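Local coordinates for DUF4595 domain-containing protein (Bacteroides vulgatus, PDB 3TZG) that is of unknown function but folds into a porin-like antiparallel beta barrel, consistent with kinship to membrane beta-barrel proteins, at residues A[166-174]-A[187-198]; A[95-106]-A[179-187]. All coordinates share one frame; numbering follows the deposited sequence.

Contact 1: A[166-174]-A[187-198]; sequences QANLNLQAY and FLLNLGQLRNRT
The C-terminal end of helix 181-188, carried on a long excursion between barrel strands and closed by a Schellman motif at N190, is tied to the earlier part of the same excursion through N170. Backbone N of N170 donates almost straight to L188 O (3.0 Å, 174°). With CG anti to the backbone N (chi1 -179°), the N170 amide turns back toward the helix, and ND2 reaches F187 O at 3.2 Å from well above the carbonyl plane. N190 N, one of the Schellman bonds, comes to that oxygen from the opposite face, so two donors grip one carbonyl at the helix end.

Next to these bonds the 3-10 turn 171-174 lies on the last helical residues. A173 CB sits against L188 CB at 3.9 Å, while CD1 of L188 touches L169 CD1 and, in another direction, Y174 CE2, obliquely to the ring, at 3.5 Å. The Y174 hydroxyl itself is hydrogen-bonded to Y37 in strand 34-37.

Beyond the type I turn 190-193 the chain comes back alongside 166-172. R197 lays CG on N170 CB (3.7 Å), then bends at chi3 (57°), which lets NH1 donate to A167 O at 2.9 Å, the oxygen tilted slightly from the guanidinium plane; that plane stands nearly perpendicular to the N170 amide. An alanine here is likely to leave A167 O without this donor and to open a gap beside N170; the long, weak ion pair of NH2 with D7 would go too. At the neighbouring N196, OD1 accepts from T198 N in an Asx turn and ND2 bonds L133 O. The extended side chain of Q172 completes the join, NE2 donating to N196 O at 3.3 Å from a position tilted off the carbonyl plane.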
loop_
_atom_site.group_PDB
_atom_site.type_symbol
_atom_site.label_atom_id
_atom_site.label_comp_id
_atom_site.label_asym_id
_atom_site.label_seq_id
_atom_site.Cartn_x
_atom_site.Cartn_y
_atom_site.Cartn_z
ATOM N N GLN A 166 17.930 2.085 -0.763
ATOM C CA GLN A 166 17.987 3.044 0.324
ATOM C C GLN A 166 17.204 4.267 -0.116
ATOM O O GLN A 166 17.551 4.877 -1.125
ATOM C CB GLN A 166 19.426 3.376 0.698
ATOM C CG GLN A 166 19.629 3.736 2.178
ATOM C CD GLN A 166 19.709 2.528 3.091
ATOM O OE1 GLN A 166 18.859 2.327 3.966
ATOM N NE2 GLN A 166 20.746 1.706 2.925
ATOM N N ALA A 167 16.064 4.531 0.549
ATOM C CA ALA A 167 15.184 5.666 0.289
ATOM C C ALA A 167 14.449 6.030 1.565
ATOM O O ALA A 167 14.410 5.228 2.505
ATOM C CB ALA A 167 14.215 5.340 -0.833
ATOM N N ASN A 168 13.892 7.243 1.618
ATOM C CA ASN A 168 13.144 7.740 2.779
ATOM C C ASN A 168 11.766 7.034 2.891
ATOM O O ASN A 168 11.283 6.821 3.998
ATOM C CB ASN A 168 12.970 9.252 2.688
ATOM C CG ASN A 168 12.026 9.718 1.606
ATOM O OD1 ASN A 168 12.207 9.460 0.419
ATOM N ND2 ASN A 168 10.976 10.401 2.001
ATOM N N LEU A 169 11.153 6.666 1.747
ATOM C CA LEU A 169 9.861 5.993 1.693
ATOM C C LEU A 169 10.033 4.496 1.652
ATOM O O LEU A 169 11.102 4.006 1.280
ATOM C CB LEU A 169 9.049 6.441 0.456
ATOM C CG LEU A 169 8.789 7.932 0.214
ATOM C CD1 LEU A 169 8.081 8.121 -1.083
ATOM C CD2 LEU A 169 8.005 8.576 1.361
ATOM N N ASN A 170 8.965 3.757 2.025
ATOM C CA ASN A 170 8.963 2.303 1.949
ATOM C C ASN A 170 8.409 1.968 0.586
ATOM O O ASN A 170 7.190 1.829 0.411
ATOM C CB ASN A 170 8.196 1.658 3.106
ATOM C CG ASN A 170 8.198 0.155 3.065
ATOM O OD1 ASN A 170 9.039 -0.482 2.417
ATOM N ND2 ASN A 170 7.276 -0.453 3.783
ATOM N N LEU A 171 9.324 1.850 -0.391
ATOM C CA LEU A 171 9.004 1.653 -1.809
ATOM C C LEU A 171 8.312 0.298 -2.109
ATOM O O LEU A 171 7.718 0.200 -3.189
ATOM C CB LEU A 171 10.258 1.820 -2.684
ATOM C CG LEU A 171 10.842 3.259 -2.591
ATOM C CD1 LEU A 171 12.049 3.419 -3.432
ATOM C CD2 LEU A 171 9.791 4.331 -2.921
ATOM N N GLN A 172 8.263 -0.672 -1.135
ATOM C CA GLN A 172 7.534 -1.954 -1.251
ATOM C C GLN A 172 6.065 -1.701 -1.454
ATOM O O GLN A 172 5.363 -2.538 -2.033
ATOM C CB GLN A 172 7.704 -2.829 -0.009
ATOM C CG GLN A 172 9.131 -3.141 0.376
ATOM C CD GLN A 172 9.242 -3.664 1.791
ATOM O OE1 GLN A 172 8.242 -4.048 2.440
ATOM N NE2 GLN A 172 10.476 -3.660 2.308
ATOM N N ALA A 173 5.580 -0.527 -0.953
ATOM C CA ALA A 173 4.181 -0.110 -1.072
ATOM C C ALA A 173 3.749 -0.027 -2.532
ATOM O O ALA A 173 2.563 -0.119 -2.821
ATOM C CB ALA A 173 3.984 1.233 -0.397
ATOM N N TYR A 174 4.702 0.149 -3.458
ATOM C CA TYR A 174 4.376 0.250 -4.869
ATOM C C TYR A 174 4.215 -1.133 -5.499
ATOM O O TYR A 174 3.721 -1.186 -6.628
ATOM C CB TYR A 174 5.431 1.077 -5.623
ATOM C CG TYR A 174 5.346 2.562 -5.326
ATOM C CD1 TYR A 174 4.295 3.332 -5.817
ATOM C CD2 TYR A 174 6.289 3.188 -4.518
ATOM C CE1 TYR A 174 4.175 4.682 -5.497
ATOM C CE2 TYR A 174 6.178 4.540 -4.187
ATOM C CZ TYR A 174 5.119 5.286 -4.681
ATOM O OH TYR A 174 5.003 6.640 -4.411
ATOM N N PHE A 187 1.751 1.619 4.527
ATOM C CA PHE A 187 3.012 0.943 4.226
ATOM C C PHE A 187 4.075 1.928 3.752
ATOM O O PHE A 187 5.199 1.872 4.274
ATOM C CB PHE A 187 2.839 -0.187 3.187
ATOM C CG PHE A 187 2.148 -1.393 3.792
ATOM C CD1 PHE A 187 2.788 -2.179 4.742
ATOM C CD2 PHE A 187 0.845 -1.711 3.451
ATOM C CE1 PHE A 187 2.134 -3.255 5.341
ATOM C CE2 PHE A 187 0.190 -2.797 4.062
ATOM C CZ PHE A 187 0.844 -3.557 4.998
ATOM N N LEU A 188 3.727 2.848 2.805
ATOM C CA LEU A 188 4.663 3.846 2.227
ATOM C C LEU A 188 5.318 4.728 3.309
ATOM O O LEU A 188 6.500 5.031 3.190
ATOM C CB LEU A 188 3.936 4.748 1.210
ATOM C CG LEU A 188 4.779 5.773 0.433
ATOM C CD1 LEU A 188 5.450 5.133 -0.771
ATOM C CD2 LEU A 188 3.929 6.933 -0.042
ATOM N N LEU A 189 4.558 5.119 4.357
ATOM C CA LEU A 189 5.041 6.005 5.425
ATOM C C LEU A 189 5.528 5.200 6.639
ATOM O O LEU A 189 5.887 5.800 7.659
ATOM C CB LEU A 189 3.925 6.994 5.856
ATOM C CG LEU A 189 3.148 7.765 4.754
ATOM C CD1 LEU A 189 2.286 8.829 5.361
ATOM C CD2 LEU A 189 4.078 8.401 3.704
ATOM N N ASN A 190 5.556 3.844 6.522
ATOM C CA ASN A 190 6.014 2.883 7.533
ATOM C C ASN A 190 5.317 3.123 8.903
ATOM O O ASN A 190 5.983 3.166 9.958
ATOM C CB ASN A 190 7.553 2.928 7.701
ATOM C CG ASN A 190 8.125 1.703 8.383
ATOM O OD1 ASN A 190 7.661 0.568 8.189
ATOM N ND2 ASN A 190 9.165 1.902 9.182
ATOM N N LEU A 191 3.971 3.247 8.882
ATOM C CA LEU A 191 3.217 3.501 10.106
ATOM C C LEU A 191 3.164 2.223 10.983
ATOM O O LEU A 191 2.859 2.314 12.184
ATOM C CB LEU A 191 1.804 4.029 9.814
ATOM C CG LEU A 191 1.676 5.267 8.918
ATOM C CD1 LEU A 191 0.235 5.749 8.878
ATOM C CD2 LEU A 191 2.565 6.412 9.379
ATOM N N GLY A 192 3.511 1.073 10.390
ATOM C CA GLY A 192 3.576 -0.195 11.111
ATOM C C GLY A 192 4.922 -0.377 11.798
ATOM O O GLY A 192 5.118 -1.353 12.533
ATOM N N GLN A 193 5.880 0.567 11.533
ATOM C CA GLN A 193 7.242 0.619 12.080
ATOM C C GLN A 193 7.940 -0.749 11.813
ATOM O O GLN A 193 8.482 -1.387 12.711
ATOM C CB GLN A 193 7.167 0.984 13.563
ATOM C CG GLN A 193 8.380 1.631 14.174
ATOM C CD GLN A 193 8.130 1.898 15.655
ATOM O OE1 GLN A 193 7.669 1.027 16.427
ATOM N NE2 GLN A 193 8.421 3.119 16.090
ATOM N N LEU A 194 7.918 -1.168 10.540
ATOM C CA LEU A 194 8.498 -2.393 10.008
ATOM C C LEU A 194 10.017 -2.451 10.191
ATOM O O LEU A 194 10.732 -1.480 9.925
ATOM C CB LEU A 194 8.164 -2.510 8.522
ATOM C CG LEU A 194 6.820 -3.099 8.098
ATOM C CD1 LEU A 194 5.628 -2.482 8.821
ATOM C CD2 LEU A 194 6.665 -2.986 6.595
ATOM N N ARG A 195 10.490 -3.628 10.629
ATOM C CA ARG A 195 11.878 -3.987 10.905
ATOM C C ARG A 195 12.770 -3.843 9.623
ATOM O O ARG A 195 13.909 -3.384 9.740
ATOM C CB ARG A 195 11.894 -5.434 11.461
ATOM C CG ARG A 195 13.245 -6.020 11.850
ATOM C CD ARG A 195 13.123 -7.338 12.617
ATOM N NE ARG A 195 13.222 -7.168 14.069
ATOM C CZ ARG A 195 12.183 -7.081 14.894
ATOM N NH1 ARG A 195 10.945 -7.165 14.426
ATOM N NH2 ARG A 195 12.373 -6.923 16.194
ATOM N N ASN A 196 12.250 -4.192 8.410
ATOM C CA ASN A 196 13.031 -4.128 7.159
ATOM C C ASN A 196 12.322 -3.288 6.104
ATOM O O ASN A 196 11.393 -3.732 5.457
ATOM C CB ASN A 196 13.292 -5.541 6.624
ATOM C CG ASN A 196 14.211 -5.666 5.433
ATOM O OD1 ASN A 196 14.210 -4.867 4.494
ATOM N ND2 ASN A 196 14.952 -6.747 5.399
ATOM N N ARG A 197 12.842 -2.096 5.886
ATOM C CA ARG A 197 12.351 -1.099 4.938
ATOM C C ARG A 197 13.405 -0.932 3.769
ATOM O O ARG A 197 13.475 0.111 3.112
ATOM C CB ARG A 197 12.141 0.196 5.764
ATOM C CG ARG A 197 11.251 1.259 5.147
ATOM C CD ARG A 197 10.979 2.440 6.089
ATOM N NE ARG A 197 12.184 3.123 6.580
ATOM C CZ ARG A 197 12.933 3.958 5.859
ATOM N NH1 ARG A 197 12.655 4.176 4.573
ATOM N NH2 ARG A 197 13.991 4.553 6.404
ATOM N N THR A 198 14.137 -2.022 3.466
ATOM C CA THR A 198 15.264 -2.098 2.556
ATOM C C THR A 198 15.091 -3.090 1.386
ATOM O O THR A 198 15.645 -2.843 0.320
ATOM C CB THR A 198 16.448 -2.530 3.445
ATOM O OG1 THR A 198 17.066 -1.336 3.880
ATOM C CG2 THR A 198 17.474 -3.428 2.765
#

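Contact 2: A[95-106]-A[179-187]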
loop_
_atom_site.group_PDB
_atom_site.type_symbol
_atom_site.label_atom_id
_atom_site.label_comp_id
_atom_site.label_asym_id
_atom_site.label_seq_id
_atom_site.Cartn_x
_atom_site.Cartn_y
_atom_site.Cartn_z
ATOM N N LYS A 95 -14.816 3.600 6.102
ATOM C CA LYS A 95 -13.923 2.486 6.393
ATOM C C LYS A 95 -13.345 2.604 7.803
ATOM O O LYS A 95 -12.757 3.625 8.159
ATOM C CB LYS A 95 -12.798 2.424 5.358
ATOM C CG LYS A 95 -11.933 1.178 5.463
ATOM C CD LYS A 95 -10.765 1.292 4.509
ATOM C CE LYS A 95 -9.840 0.121 4.530
ATOM N NZ LYS A 95 -8.799 0.214 3.487
ATOM N N GLN A 96 -13.532 1.553 8.596
ATOM C CA GLN A 96 -12.996 1.438 9.947
ATOM C C GLN A 96 -11.964 0.317 9.998
ATOM O O GLN A 96 -12.287 -0.849 9.749
ATOM C CB GLN A 96 -14.104 1.202 10.957
ATOM C CG GLN A 96 -14.814 2.442 11.361
ATOM C CD GLN A 96 -15.985 2.183 12.270
ATOM O OE1 GLN A 96 -16.406 1.051 12.503
ATOM N NE2 GLN A 96 -16.551 3.240 12.794
ATOM N N THR A 97 -10.731 0.665 10.319
ATOM C CA THR A 97 -9.661 -0.318 10.324
ATOM C C THR A 97 -8.922 -0.336 11.661
ATOM O O THR A 97 -8.787 0.708 12.315
ATOM C CB THR A 97 -8.692 0.004 9.169
ATOM O OG1 THR A 97 -9.419 -0.127 7.954
ATOM C CG2 THR A 97 -7.499 -0.931 9.127
ATOM N N VAL A 98 -8.426 -1.537 12.031
ATOM C CA VAL A 98 -7.599 -1.784 13.204
ATOM C C VAL A 98 -6.352 -2.562 12.748
ATOM O O VAL A 98 -6.426 -3.436 11.881
ATOM C CB VAL A 98 -8.339 -2.482 14.376
ATOM C CG1 VAL A 98 -9.334 -1.531 15.022
ATOM C CG2 VAL A 98 -9.012 -3.795 13.947
ATOM N N TYR A 99 -5.198 -2.175 13.301
ATOM C CA TYR A 99 -3.868 -2.755 13.037
ATOM C C TYR A 99 -3.397 -3.519 14.302
ATOM O O TYR A 99 -3.379 -2.939 15.391
ATOM C CB TYR A 99 -2.871 -1.632 12.627
ATOM C CG TYR A 99 -3.359 -0.781 11.468
ATOM C CD1 TYR A 99 -3.265 -1.235 10.158
ATOM C CD2 TYR A 99 -3.951 0.458 11.686
ATOM C CE1 TYR A 99 -3.781 -0.497 9.096
ATOM C CE2 TYR A 99 -4.439 1.228 10.621
ATOM C CZ TYR A 99 -4.365 0.740 9.328
ATOM O OH TYR A 99 -4.871 1.458 8.257
ATOM N N ASP A 100 -3.122 -4.836 14.178
ATOM C CA ASP A 100 -2.647 -5.670 15.293
ATOM C C ASP A 100 -1.351 -6.346 14.918
ATOM O O ASP A 100 -1.177 -6.799 13.774
ATOM C CB ASP A 100 -3.668 -6.690 15.730
ATOM C CG ASP A 100 -4.835 -6.018 16.423
ATOM O OD1 ASP A 100 -4.762 -5.822 17.671
ATOM O OD2 ASP A 100 -5.819 -5.682 15.728
ATOM N N TYR A 101 -0.431 -6.390 15.903
ATOM C CA TYR A 101 0.936 -6.869 15.754
ATOM C C TYR A 101 1.212 -7.978 16.728
ATOM O O TYR A 101 0.919 -7.805 17.896
ATOM C CB TYR A 101 1.911 -5.696 15.980
ATOM C CG TYR A 101 1.538 -4.455 15.204
ATOM C CD1 TYR A 101 1.986 -4.263 13.902
ATOM C CD2 TYR A 101 0.704 -3.488 15.755
ATOM C CE1 TYR A 101 1.650 -3.116 13.183
ATOM C CE2 TYR A 101 0.330 -2.357 15.030
ATOM C CZ TYR A 101 0.834 -2.159 13.757
ATOM O OH TYR A 101 0.455 -1.062 13.029
ATOM N N LYS A 102 1.713 -9.132 16.241
ATOM C CA LYS A 102 2.040 -10.348 17.011
ATOM C C LYS A 102 3.388 -10.846 16.480
ATOM O O LYS A 102 3.479 -11.464 15.418
ATOM C CB LYS A 102 0.913 -11.394 16.898
ATOM C CG LYS A 102 0.847 -12.402 18.033
ATOM C CD LYS A 102 -0.307 -13.435 17.866
ATOM C CE LYS A 102 -1.714 -12.861 17.980
ATOM N NZ LYS A 102 -2.789 -13.888 17.807
ATOM N N GLY A 103 4.439 -10.433 17.164
ATOM C CA GLY A 103 5.796 -10.671 16.716
ATOM C C GLY A 103 6.046 -9.686 15.603
ATOM O O GLY A 103 5.828 -8.480 15.777
ATOM N N ASP A 104 6.409 -10.194 14.430
ATOM C CA ASP A 104 6.581 -9.304 13.279
ATOM C C ASP A 104 5.236 -9.186 12.507
ATOM O O ASP A 104 4.940 -8.093 12.014
ATOM C CB ASP A 104 7.724 -9.791 12.357
ATOM C CG ASP A 104 9.047 -9.048 12.496
ATOM O OD1 ASP A 104 9.026 -7.868 12.933
ATOM O OD2 ASP A 104 10.096 -9.608 12.070
ATOM N N THR A 105 4.429 -10.324 12.438
ATOM C CA THR A 105 3.118 -10.505 11.774
ATOM C C THR A 105 2.145 -9.362 12.065
ATOM O O THR A 105 2.030 -8.931 13.217
ATOM C CB THR A 105 2.488 -11.816 12.210
ATOM O OG1 THR A 105 3.496 -12.832 12.151
ATOM C CG2 THR A 105 1.252 -12.197 11.378
ATOM N N ILE A 106 1.471 -8.857 10.991
ATOM C CA ILE A 106 0.522 -7.739 11.031
ATOM C C ILE A 106 -0.825 -8.203 10.560
ATOM O O ILE A 106 -0.964 -8.734 9.459
ATOM C CB ILE A 106 0.988 -6.519 10.191
ATOM C CG1 ILE A 106 2.430 -6.091 10.521
ATOM C CG2 ILE A 106 0.026 -5.334 10.320
ATOM C CD1 ILE A 106 3.022 -5.106 9.545
ATOM N N ASP A 179 -5.304 -3.389 0.796
ATOM C CA ASP A 179 -6.664 -3.028 0.444
ATOM C C ASP A 179 -6.864 -1.504 0.653
ATOM O O ASP A 179 -6.887 -1.030 1.787
ATOM C CB ASP A 179 -7.657 -3.875 1.265
ATOM C CG ASP A 179 -9.064 -3.323 1.295
ATOM O OD1 ASP A 179 -9.691 -3.230 0.202
ATOM O OD2 ASP A 179 -9.518 -2.920 2.402
ATOM N N GLY A 180 -6.954 -0.760 -0.447
ATOM C CA GLY A 180 -7.187 0.681 -0.403
ATOM C C GLY A 180 -5.978 1.586 -0.304
ATOM O O GLY A 180 -4.920 1.178 0.187
ATOM N N VAL A 181 -6.168 2.852 -0.725
ATOM C CA VAL A 181 -5.144 3.905 -0.786
ATOM C C VAL A 181 -4.660 4.248 0.666
ATOM O O VAL A 181 -3.489 4.631 0.859
ATOM C CB VAL A 181 -5.666 5.143 -1.574
ATOM C CG1 VAL A 181 -4.735 6.342 -1.470
ATOM C CG2 VAL A 181 -5.844 4.783 -3.044
ATOM N N ASP A 182 -5.518 4.025 1.679
ATOM C CA ASP A 182 -5.122 4.243 3.065
ATOM C C ASP A 182 -4.051 3.209 3.461
ATOM O O ASP A 182 -3.081 3.567 4.133
ATOM C CB ASP A 182 -6.330 4.205 4.014
ATOM C CG ASP A 182 -7.194 2.979 3.917
ATOM O OD1 ASP A 182 -7.718 2.708 2.802
ATOM O OD2 ASP A 182 -7.423 2.330 4.971
ATOM N N SER A 183 -4.181 1.953 2.984
ATOM C CA SER A 183 -3.186 0.920 3.259
ATOM C C SER A 183 -1.889 1.233 2.501
ATOM O O SER A 183 -0.794 0.995 3.033
ATOM C CB SER A 183 -3.716 -0.462 2.904
ATOM O OG SER A 183 -4.576 -1.004 3.905
ATOM N N PHE A 184 -2.008 1.823 1.275
ATOM C CA PHE A 184 -0.848 2.243 0.504
ATOM C C PHE A 184 0.010 3.178 1.364
ATOM O O PHE A 184 1.185 2.881 1.598
ATOM C CB PHE A 184 -1.272 2.916 -0.808
ATOM C CG PHE A 184 -0.153 3.661 -1.491
ATOM C CD1 PHE A 184 0.794 2.983 -2.244
ATOM C CD2 PHE A 184 -0.027 5.044 -1.354
ATOM C CE1 PHE A 184 1.828 3.674 -2.869
ATOM C CE2 PHE A 184 1.018 5.734 -1.979
ATOM C CZ PHE A 184 1.925 5.046 -2.741
ATOM N N PHE A 185 -0.604 4.271 1.889
ATOM C CA PHE A 185 0.067 5.249 2.734
ATOM C C PHE A 185 0.557 4.626 4.055
ATOM O O PHE A 185 1.671 4.945 4.497
ATOM C CB PHE A 185 -0.848 6.438 3.006
ATOM C CG PHE A 185 -0.930 7.345 1.807
ATOM C CD1 PHE A 185 0.213 7.963 1.297
ATOM C CD2 PHE A 185 -2.144 7.569 1.162
ATOM C CE1 PHE A 185 0.135 8.774 0.159
ATOM C CE2 PHE A 185 -2.214 8.386 0.028
ATOM C CZ PHE A 185 -1.074 8.978 -0.462
ATOM N N TYR A 186 -0.225 3.699 4.635
ATOM C CA TYR A 186 0.171 2.995 5.849
ATOM C C TYR A 186 1.526 2.311 5.672
ATOM O O TYR A 186 2.356 2.421 6.564
ATOM C CB TYR A 186 -0.892 1.961 6.246
ATOM C CG TYR A 186 -0.450 1.012 7.340
ATOM C CD1 TYR A 186 -0.585 1.354 8.685
ATOM C CD2 TYR A 186 0.081 -0.237 7.032
ATOM C CE1 TYR A 186 -0.219 0.464 9.697
ATOM C CE2 TYR A 186 0.450 -1.135 8.034
ATOM C CZ TYR A 186 0.289 -0.783 9.364
ATOM O OH TYR A 186 0.661 -1.660 10.344
ATOM N N PHE A 187 1.751 1.619 4.527
ATOM C CA PHE A 187 3.012 0.943 4.226
ATOM C C PHE A 187 4.075 1.928 3.752
ATOM O O PHE A 187 5.199 1.872 4.274
ATOM C CB PHE A 187 2.839 -0.187 3.187
ATOM C CG PHE A 187 2.148 -1.393 3.792
ATOM C CD1 PHE A 187 2.788 -2.179 4.742
ATOM C CD2 PHE A 187 0.845 -1.711 3.451
ATOM C CE1 PHE A 187 2.134 -3.255 5.341
ATOM C CE2 PHE A 187 0.190 -2.797 4.062
ATOM C CZ PHE A 187 0.844 -3.557 4.998
#
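Y99 and Y186 make the close-packed part of this contact: their rings form an offset stack, planes 7° apart and centroids 4.3 Å apart, the side chains sliding past each other in opposite directions. CE1 of Y186 lies over one face of Y99. Y186 continues to Y101, whose hydroxyl meets it at the ring edge; Y186 OH donates to Y101 OH (2.8 Å), which is also bonded to A75 O in the next strand. I106 CG2 packs beside the same Y186 hydroxyl.

Here the inward side chains of a barrel wall, strands 90-102 and 105-114, bridge to a helix within the barrel, the axis of 181-187 passing 11.5 Å from that of strand 95-102 at closest. At the helix's N-terminal end K95, extended with CG anti to the backbone N (chi1 -172°), drives NZ into a salt-bridge network: D182 OD1 receives it on the syn lone pair at 2.8 Å, while D179 O and the D179 carboxylate, also held by Y112, add weak bonds.

Between lysine and stack the fit is looser, with T97 OG1 4.3 Å from D182 OD2 and bonded instead to S110. V98 and D100, alternating with the inward residues, are exposed on the strand's other side.

Both contacts hold helix 181-188, and F187 belongs to each. Contact 2 is buried and fixes the helix to the barrel wall chiefly with side chains, through a charge network at its start and tyrosines further along. Contact 1, only partly buried, works within the excursion that carries the helix: all four of its hydrogen bonds end on backbone carbonyls, with a small apolar patch around L188. The two meet directly where L191 N probably bonds Y186 O as part of the helix's closing turn, and G192 CA packs against the Y186 hydroxyl. Nearer the surface, R195 pairs with the poorly ordered D104 in the hairpin turn, so the tie there is less certain.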